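Local coordinates for ribonuclease (Chelonia mydas, PDB 2ZPO), which probably cleaves single- and double-stranded RNA on the 3' side of pyrimidine nucleotides, as a secreted endonuclease of the pancreatic ribonuclease family, at residues R23-Q28 / F46-A51; E1-K6 / A106-L111; G62-A65 / L69-S72. All coordinates share one frame; numbering follows the deposited sequence.

Contact 1. Residues R23-Q28 / F46-A51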
loop_
_atom_site.group_PDB
_atom_site.type_symbol
_atom_site.label_atom_id
_atom_site.label_comp_id
_atom_site.label_asym_id
_atom_site.label_seq_id
_atom_site.Cartn_x
_atom_site.Cartn_y
_atom_site.Cartn_z
ATOM N N ARG A 23 -7.255 -10.405 8.813
ATOM C CA ARG A 23 -6.286 -10.330 9.896
ATOM C C ARG A 23 -5.066 -11.185 9.504
ATOM O O ARG A 23 -3.920 -10.738 9.629
ATOM C CB ARG A 23 -6.955 -10.844 11.177
ATOM C CG ARG A 23 -6.108 -10.929 12.398
ATOM C CD ARG A 23 -6.820 -11.771 13.477
ATOM N NE ARG A 23 -6.221 -13.114 13.541
ATOM C CZ ARG A 23 -6.788 -14.256 13.139
ATOM N NH1 ARG A 23 -8.024 -14.295 12.639
ATOM N NH2 ARG A 23 -6.109 -15.386 13.263
ATOM N N THR A 24 -5.321 -12.394 8.998
ATOM C CA THR A 24 -4.259 -13.308 8.588
ATOM C C THR A 24 -3.535 -12.787 7.334
ATOM O O THR A 24 -2.317 -12.888 7.243
ATOM C CB THR A 24 -4.771 -14.748 8.311
ATOM O OG1 THR A 24 -5.497 -15.260 9.450
ATOM C CG2 THR A 24 -3.621 -15.659 8.029
ATOM N N TYR A 25 -4.291 -12.265 6.370
ATOM C CA TYR A 25 -3.697 -11.582 5.215
ATOM C C TYR A 25 -2.651 -10.573 5.710
ATOM O O TYR A 25 -1.491 -10.569 5.279
ATOM C CB TYR A 25 -4.776 -10.859 4.406
ATOM C CG TYR A 25 -4.193 -10.076 3.256
ATOM C CD1 TYR A 25 -3.781 -8.757 3.436
ATOM C CD2 TYR A 25 -4.035 -10.662 2.000
ATOM C CE1 TYR A 25 -3.242 -8.044 2.383
ATOM C CE2 TYR A 25 -3.480 -9.965 0.924
ATOM C CZ TYR A 25 -3.070 -8.654 1.129
ATOM O OH TYR A 25 -2.511 -7.962 0.071
ATOM N N CYS A 26 -3.092 -9.699 6.611
ATOM C CA CYS A 26 -2.212 -8.637 7.103
ATOM C C CYS A 26 -0.975 -9.166 7.833
ATOM O O CYS A 26 0.139 -8.737 7.591
ATOM C CB CYS A 26 -3.018 -7.683 7.965
ATOM S SG CYS A 26 -4.082 -6.597 7.018
ATOM N N ASN A 27 -1.186 -10.143 8.715
ATOM C CA ASN A 27 -0.092 -10.717 9.440
ATOM C C ASN A 27 0.967 -11.331 8.507
ATOM O O ASN A 27 2.167 -11.091 8.658
ATOM C CB ASN A 27 -0.650 -11.738 10.431
ATOM C CG ASN A 27 -1.328 -11.065 11.630
ATOM O OD1 ASN A 27 -1.013 -9.906 11.971
ATOM N ND2 ASN A 27 -2.227 -11.791 12.300
ATOM N N GLN A 28 0.496 -12.081 7.516
ATOM C CA GLN A 28 1.393 -12.736 6.571
ATOM C C GLN A 28 2.095 -11.731 5.659
ATOM O O GLN A 28 3.298 -11.802 5.434
ATOM C CB GLN A 28 0.603 -13.748 5.725
ATOM C CG GLN A 28 0.099 -14.925 6.556
ATOM C CD GLN A 28 -0.681 -15.983 5.746
ATOM O OE1 GLN A 28 -1.404 -15.671 4.799
ATOM N NE2 GLN A 28 -0.548 -17.244 6.157
ATOM N N PHE A 46 -2.213 -2.215 0.977
ATOM C CA PHE A 46 -1.852 -2.980 -0.208
ATOM C C PHE A 46 -2.878 -2.671 -1.264
ATOM O O PHE A 46 -4.090 -2.717 -1.002
ATOM C CB PHE A 46 -1.855 -4.476 0.116
ATOM C CG PHE A 46 -0.774 -4.873 1.092
ATOM C CD1 PHE A 46 0.548 -5.050 0.647
ATOM C CD2 PHE A 46 -1.060 -5.016 2.458
ATOM C CE1 PHE A 46 1.572 -5.416 1.563
ATOM C CE2 PHE A 46 -0.049 -5.390 3.366
ATOM C CZ PHE A 46 1.263 -5.582 2.915
ATOM N N VAL A 47 -2.399 -2.313 -2.453
ATOM C CA VAL A 47 -3.300 -1.984 -3.555
ATOM C C VAL A 47 -3.322 -3.202 -4.486
ATOM O O VAL A 47 -2.267 -3.671 -4.906
ATOM C CB VAL A 47 -2.807 -0.725 -4.329
ATOM C CG1 VAL A 47 -3.774 -0.401 -5.433
ATOM C CG2 VAL A 47 -2.629 0.497 -3.384
ATOM N N HIS A 48 -4.523 -3.685 -4.842
ATOM C CA HIS A 48 -4.661 -4.892 -5.693
ATOM C C HIS A 48 -4.915 -4.491 -7.137
ATOM O O HIS A 48 -6.001 -4.682 -7.700
ATOM C CB HIS A 48 -5.739 -5.835 -5.135
ATOM C CG HIS A 48 -5.590 -6.055 -3.667
ATOM N ND1 HIS A 48 -4.400 -6.476 -3.106
ATOM C CD2 HIS A 48 -6.442 -5.828 -2.633
ATOM C CE1 HIS A 48 -4.541 -6.540 -1.790
ATOM N NE2 HIS A 48 -5.769 -6.152 -1.481
ATOM N N ALA A 49 -3.886 -3.902 -7.728
ATOM C CA ALA A 49 -3.877 -3.545 -9.152
ATOM C C ALA A 49 -2.417 -3.682 -9.575
ATOM O O ALA A 49 -1.514 -3.692 -8.740
ATOM C CB ALA A 49 -4.330 -2.114 -9.343
ATOM N N SER A 50 -2.192 -3.771 -10.872
ATOM C CA SER A 50 -0.822 -3.931 -11.350
ATOM C C SER A 50 0.039 -2.683 -11.152
ATOM O O SER A 50 -0.448 -1.554 -10.996
ATOM C CB SER A 50 -0.832 -4.309 -12.835
ATOM O OG SER A 50 -1.225 -3.229 -13.641
ATOM N N ALA A 51 1.354 -2.900 -11.187
ATOM C CA ALA A 51 2.272 -1.780 -11.126
ATOM C C ALA A 51 1.975 -0.755 -12.212
ATOM O O ALA A 51 2.009 0.447 -11.955
ATOM C CB ALA A 51 3.735 -2.292 -11.217
#
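Tyr25, Phe46 and His48 form a small aromatic cluster that joins helix 22-32 to strand 43-47 and the residues that follow in the ribonuclease A fold. The close part of the contact lies round the outer end of the tyrosine. Its CG stands anti to the backbone N (chi1 177°), which carries the ring off the helix toward the strand. There the edge of Tyr25 is directed at the face of Phe46 in an offset edge-to-face pair, with ring planes at 85° and centroids 5.7 Å apart. The nearest ring carbons are Tyr25 CE1 and Phe46 CD2, at 3.7 Å, while Tyr25 OH sits 3.5 Å from Phe46 CB. His48 comes from the opposite direction and presents the edge of its imidazole to the hydroxyl. No hydrogen bond crosses between the segments. The polar groups are engaged elsewhere: Tyr25 OH bonds to Asp13 OD2, and the imidazole is held at both nitrogens, ND1 by the backbone O of Asp13 and NE2 by Thr79 OG1, which fixes its rotation.

Away from this cluster the segments part. Whereas Tyr25 is buried, Arg23 is exposed to solvent, and Asn27 turns to the backbone N of Tyr94. The chain beyond His48 leads to Ser50, the N-cap of helix 51-55. Within the cluster, Tyr25 OH approaches His48 CE1 to 3.1 Å in the plane of the imidazole.

Contact 2. Residues E1-K6 / A106-L111. With SO4 (sulfate ion), chain E.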
loop_
_atom_site.group_PDB
_atom_site.type_symbol
_atom_site.label_atom_id
_atom_site.label_comp_id
_atom_site.label_asym_id
_atom_site.label_seq_id
_atom_site.Cartn_x
_atom_site.Cartn_y
_atom_site.Cartn_z
ATOM N N GLU A 1 18.020 -1.018 -3.400
ATOM C CA GLU A 1 16.569 -1.026 -3.786
ATOM C C GLU A 1 16.196 0.370 -4.227
ATOM O O GLU A 1 16.532 1.350 -3.561
ATOM C CB GLU A 1 15.721 -1.449 -2.590
ATOM C CG GLU A 1 14.213 -1.595 -2.904
ATOM C CD GLU A 1 13.378 -1.964 -1.696
ATOM O OE1 GLU A 1 12.521 -2.864 -1.814
ATOM O OE2 GLU A 1 13.561 -1.343 -0.626
ATOM N N THR A 2 15.500 0.484 -5.357
ATOM C CA THR A 2 15.067 1.780 -5.838
ATOM C C THR A 2 13.813 2.159 -5.057
ATOM O O THR A 2 13.153 1.270 -4.469
ATOM C CB THR A 2 14.749 1.784 -7.334
ATOM O OG1 THR A 2 13.579 0.978 -7.571
ATOM C CG2 THR A 2 15.912 1.185 -8.147
ATOM N N ARG A 3 13.488 3.440 -5.068
ATOM C CA ARG A 3 12.294 3.904 -4.362
ATOM C C ARG A 3 11.074 3.255 -5.015
ATOM O O ARG A 3 10.116 2.884 -4.335
ATOM C CB ARG A 3 12.188 5.420 -4.388
ATOM C CG ARG A 3 13.229 6.137 -3.482
ATOM C CD ARG A 3 13.021 7.628 -3.500
ATOM N NE ARG A 3 13.288 8.177 -4.824
ATOM C CZ ARG A 3 12.807 9.334 -5.262
ATOM N NH1 ARG A 3 12.012 10.078 -4.499
ATOM N NH2 ARG A 3 13.115 9.737 -6.475
ATOM N N TYR A 4 11.136 3.090 -6.327
ATOM C CA TYR A 4 10.041 2.433 -7.048
ATOM C C TYR A 4 9.866 1.003 -6.585
ATOM O O TYR A 4 8.736 0.586 -6.276
ATOM C CB TYR A 4 10.283 2.506 -8.562
ATOM C CG TYR A 4 9.237 1.780 -9.372
ATOM C CD1 TYR A 4 7.946 2.301 -9.496
ATOM C CD2 TYR A 4 9.512 0.564 -9.955
ATOM C CE1 TYR A 4 6.968 1.614 -10.235
ATOM C CE2 TYR A 4 8.564 -0.115 -10.698
ATOM C CZ TYR A 4 7.293 0.412 -10.828
ATOM O OH TYR A 4 6.349 -0.300 -11.576
ATOM N N GLU A 5 10.966 0.245 -6.497
ATOM C CA GLU A 5 10.922 -1.128 -6.009
ATOM C C GLU A 5 10.358 -1.190 -4.587
ATOM O O GLU A 5 9.628 -2.108 -4.250
ATOM C CB GLU A 5 12.306 -1.787 -6.052
ATOM C CG GLU A 5 12.713 -2.165 -7.470
ATOM C CD GLU A 5 14.130 -2.677 -7.555
ATOM O OE1 GLU A 5 14.969 -2.242 -6.727
ATOM O OE2 GLU A 5 14.396 -3.480 -8.483
ATOM N N LYS A 6 10.718 -0.207 -3.760
ATOM C CA LYS A 6 10.214 -0.174 -2.376
ATOM C C LYS A 6 8.708 0.071 -2.363
ATOM O O LYS A 6 7.991 -0.509 -1.554
ATOM C CB LYS A 6 10.927 0.899 -1.562
ATOM C CG LYS A 6 10.377 1.047 -0.126
ATOM C CD LYS A 6 11.305 1.889 0.708
ATOM C CE LYS A 6 10.767 2.017 2.139
ATOM N NZ LYS A 6 11.840 2.527 3.061
ATOM N N ALA A 106 2.305 9.762 -3.811
ATOM C CA ALA A 106 3.338 10.729 -4.200
ATOM C C ALA A 106 4.087 10.161 -5.373
ATOM O O ALA A 106 4.496 8.983 -5.351
ATOM C CB ALA A 106 4.306 10.971 -3.049
ATOM N N CYS A 107 4.268 10.992 -6.396
ATOM C CA CYS A 107 5.071 10.620 -7.555
ATOM C C CYS A 107 6.369 11.429 -7.638
ATOM O O CYS A 107 6.483 12.567 -7.113
ATOM C CB CYS A 107 4.276 10.744 -8.852
ATOM S SG CYS A 107 2.747 9.725 -8.912
ATOM N N ASP A 108 7.372 10.825 -8.252
ATOM C CA ASP A 108 8.588 11.581 -8.602
ATOM C C ASP A 108 9.028 11.149 -9.979
ATOM O O ASP A 108 9.245 9.979 -10.223
ATOM C CB ASP A 108 9.698 11.319 -7.586
ATOM C CG ASP A 108 10.941 12.206 -7.810
ATOM O OD1 ASP A 108 10.884 13.181 -8.590
ATOM O OD2 ASP A 108 11.983 11.933 -7.181
ATOM N N GLY A 109 9.120 12.104 -10.896
ATOM C CA GLY A 109 9.646 11.802 -12.232
ATOM C C GLY A 109 8.787 10.828 -13.005
ATOM O O GLY A 109 9.278 10.091 -13.883
ATOM N N GLY A 110 7.487 10.805 -12.692
ATOM C CA GLY A 110 6.554 9.965 -13.422
ATOM C C GLY A 110 6.360 8.580 -12.842
ATOM O O GLY A 110 5.646 7.764 -13.443
ATOM N N LEU A 111 7.008 8.297 -11.707
ATOM C CA LEU A 111 6.866 7.004 -11.020
ATOM C C LEU A 111 6.409 7.171 -9.561
ATOM O O LEU A 111 6.781 8.144 -8.887
ATOM C CB LEU A 111 8.173 6.212 -11.040
ATOM C CG LEU A 111 8.677 5.838 -12.437
ATOM C CD1 LEU A 111 10.065 5.229 -12.285
ATOM C CD2 LEU A 111 7.724 4.887 -13.216
HETATM S S SO4 E . 16.087 6.003 -6.504
HETATM O O1 SO4 E . 16.642 4.887 -5.740
HETATM O O2 SO4 E . 16.098 7.208 -5.696
HETATM O O3 SO4 E . 16.798 6.155 -7.773
HETATM O O4 SO4 E . 14.669 5.701 -6.754
#
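Arg3 and Asp108 form a salt bridge at the surface, tying the start of the N-terminal helix of this ribonuclease A fold to the hairpin between strands 94-108 and 111-118. The charged pair relies on one carboxylate oxygen. In the conformer described, one of two modelled for Arg3, NH2 donates to Asp108 OD2 at 2.6 Å in a nearly straight bond (170°). OD2 lies in the guanidinium plane, but the nitrogen meets it on the anti side of the carboxylate, tilted out of that plane; NH1 adds a weak bond to the same atom. The two flat groups are steeply inclined, their planes 71° apart.

The same conformer binds a sulfate, probably from the crystallisation liquor. Arg3 N reaches O4 of the sulfate at 3.1 Å and NE reaches O2, the side chain being bent at chi3 (-66°) between these two donors.

Hydrogen bonds within each segment shape both partners. Thr2 and Glu5 make a capping box, with Glu5 N donating to Thr2 OG1 at 2.9 Å and Thr2 N to Glu5 OE1. On the other segment, Asp108 to Leu111 is a type I' turn with Gly109 and Gly110 at its corners.

Apolar contact is slighter: the Tyr4 ring, which also touches Pro112, meets Leu111 through CD1, 4.2 Å from Leu111 CB.

Contact 3. Residues G62-A65 / L69-S72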
loop_
_atom_site.group_PDB
_atom_site.type_symbol
_atom_site.label_atom_id
_atom_site.label_comp_id
_atom_site.label_asym_id
_atom_site.label_seq_id
_atom_site.Cartn_x
_atom_site.Cartn_y
_atom_site.Cartn_z
ATOM N N GLY A 62 -4.129 9.832 -13.509
ATOM C CA GLY A 62 -4.410 10.565 -12.274
ATOM C C GLY A 62 -4.471 12.063 -12.508
ATOM O O GLY A 62 -4.408 12.540 -13.650
ATOM N N ALA A 63 -4.579 12.796 -11.401
ATOM C CA ALA A 63 -4.738 14.263 -11.425
ATOM C C ALA A 63 -3.883 14.880 -10.313
ATOM O O ALA A 63 -3.718 14.283 -9.249
ATOM C CB ALA A 63 -6.169 14.627 -11.217
ATOM N N PRO A 64 -3.371 16.098 -10.540
ATOM C CA PRO A 64 -2.581 16.743 -9.476
ATOM C C PRO A 64 -3.383 16.931 -8.173
ATOM O O PRO A 64 -4.570 17.208 -8.212
ATOM C CB PRO A 64 -2.211 18.113 -10.078
ATOM C CG PRO A 64 -2.755 18.170 -11.455
ATOM C CD PRO A 64 -3.486 16.908 -11.769
ATOM N N ALA A 65 -2.714 16.801 -7.028
ATOM C CA ALA A 65 -3.404 16.876 -5.733
ATOM C C ALA A 65 -2.586 17.695 -4.743
ATOM O O ALA A 65 -2.739 17.551 -3.523
ATOM C CB ALA A 65 -3.676 15.469 -5.181
ATOM N N LEU A 69 1.788 15.099 -4.976
ATOM C CA LEU A 69 0.719 14.134 -4.720
ATOM C C LEU A 69 -0.199 14.102 -5.936
ATOM O O LEU A 69 -0.370 15.109 -6.626
ATOM C CB LEU A 69 -0.093 14.563 -3.501
ATOM C CG LEU A 69 0.682 14.563 -2.177
ATOM C CD1 LEU A 69 -0.220 14.971 -1.037
ATOM C CD2 LEU A 69 1.335 13.232 -1.894
ATOM N N ARG A 70 -0.764 12.929 -6.202
ATOM C CA ARG A 70 -1.664 12.776 -7.337
ATOM C C ARG A 70 -2.780 11.896 -6.856
ATOM O O ARG A 70 -2.531 10.943 -6.114
ATOM C CB ARG A 70 -0.997 12.023 -8.488
ATOM C CG ARG A 70 0.409 12.491 -8.886
ATOM C CD ARG A 70 0.328 13.437 -10.014
ATOM N NE ARG A 70 -0.307 12.903 -11.221
ATOM C CZ ARG A 70 -0.587 13.678 -12.262
ATOM N NH1 ARG A 70 -0.280 14.983 -12.202
ATOM N NH2 ARG A 70 -1.181 13.185 -13.343
ATOM N N ASP A 71 -3.981 12.165 -7.339
ATOM C CA ASP A 71 -5.141 11.333 -7.047
ATOM C C ASP A 71 -5.486 10.469 -8.261
ATOM O O ASP A 71 -5.510 10.967 -9.401
ATOM C CB ASP A 71 -6.329 12.232 -6.734
ATOM C CG ASP A 71 -6.182 12.944 -5.417
ATOM O OD1 ASP A 71 -5.322 12.527 -4.621
ATOM O OD2 ASP A 71 -6.935 13.915 -5.173
ATOM N N SER A 72 -5.735 9.192 -8.023
ATOM C CA SER A 72 -6.085 8.278 -9.138
ATOM C C SER A 72 -7.447 8.545 -9.716
ATOM O O SER A 72 -8.364 8.944 -9.017
ATOM C CB SER A 72 -6.048 6.822 -8.680
ATOM O OG SER A 72 -7.039 6.535 -7.714
HETATM O O HOH W 1 -6.975 15.424 -7.553
#
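Ala63 and Asp71 face each other as an antiparallel hydrogen-bonded pair, Ala63 N donating to Asp71 O and Asp71 N to Ala63 O, both at 2.9 Å and in the carbonyl plane, while the short strand axes run at 144°. Non-hydrogen-bonded pairs follow on either side, Gly62 with Ser72 and Pro64 with Arg70. Past the proline, Ala65 N donates to Leu69 O from well above the carbonyl plane.

Gly62 packs its CA 3.1 Å from Asp71 O; the absence of a CB allows this approach, since one would lie too close to that oxygen. The segments belong to a beta hairpin, in which the short strand 62-64 lies along the beginning of strand 69-83, at an edge of the antiparallel sheet of the ribonuclease A fold.

Arg70 starts out beside the strand pair, then bends at chi2 (-96°) and chi3 (-59°), which folds its guanidinium back over the backbone of strand 62-64. One face of the group lies over the Ala63-Pro64 peptide, with Pro64 N 3.7 Å from Arg70 NH1. Arg70 NE donates to the backbone O of Ile57, and NH2 makes a weak bond to Gly59 O. With an alanine in place of Arg70, Ile57 O would probably lose this donor and one side of the Ala63-Pro64 peptide would be uncovered.

Asp71 and Ala63 direct their side chains to the same face of the sheet. The Asp71 carboxylate borders Ala65, whose CB is 3.4 Å from Asp71 OD1; that oxygen also takes part in a salt bridge with Arg104 of the adjoining strand. Ala65 CB also meets Leu69 CB at 4.1 Å. A water donates to both Asp71 OD2, at 2.8 Å, and Pro64 O, linking the carboxylate to the opposite strand.

How the contacts relate
All three contacts reach the same antiparallel sheet of one compact chain. Contact 1 is complete in the sequence before contact 3 begins, and contact 2, which brings residues 1-6 to 106-111, spans both. Contacts 1 and 3 are farthest apart, with centres about 22 Å from each other, flanking the middle of the molecule. Contact 2 touches each of them: Tyr4 OH lies 3.3 Å from Ala51 CB of contact 1, and Cys107 SG lies 3.6 Å from Arg70 CG of contact 3, where strands 94-108 and 69-83 are neighbours. Contact 2 also sets helix 3-11, with the probable proton acceptor His11, against the sheet that carries His114, the probable proton donor.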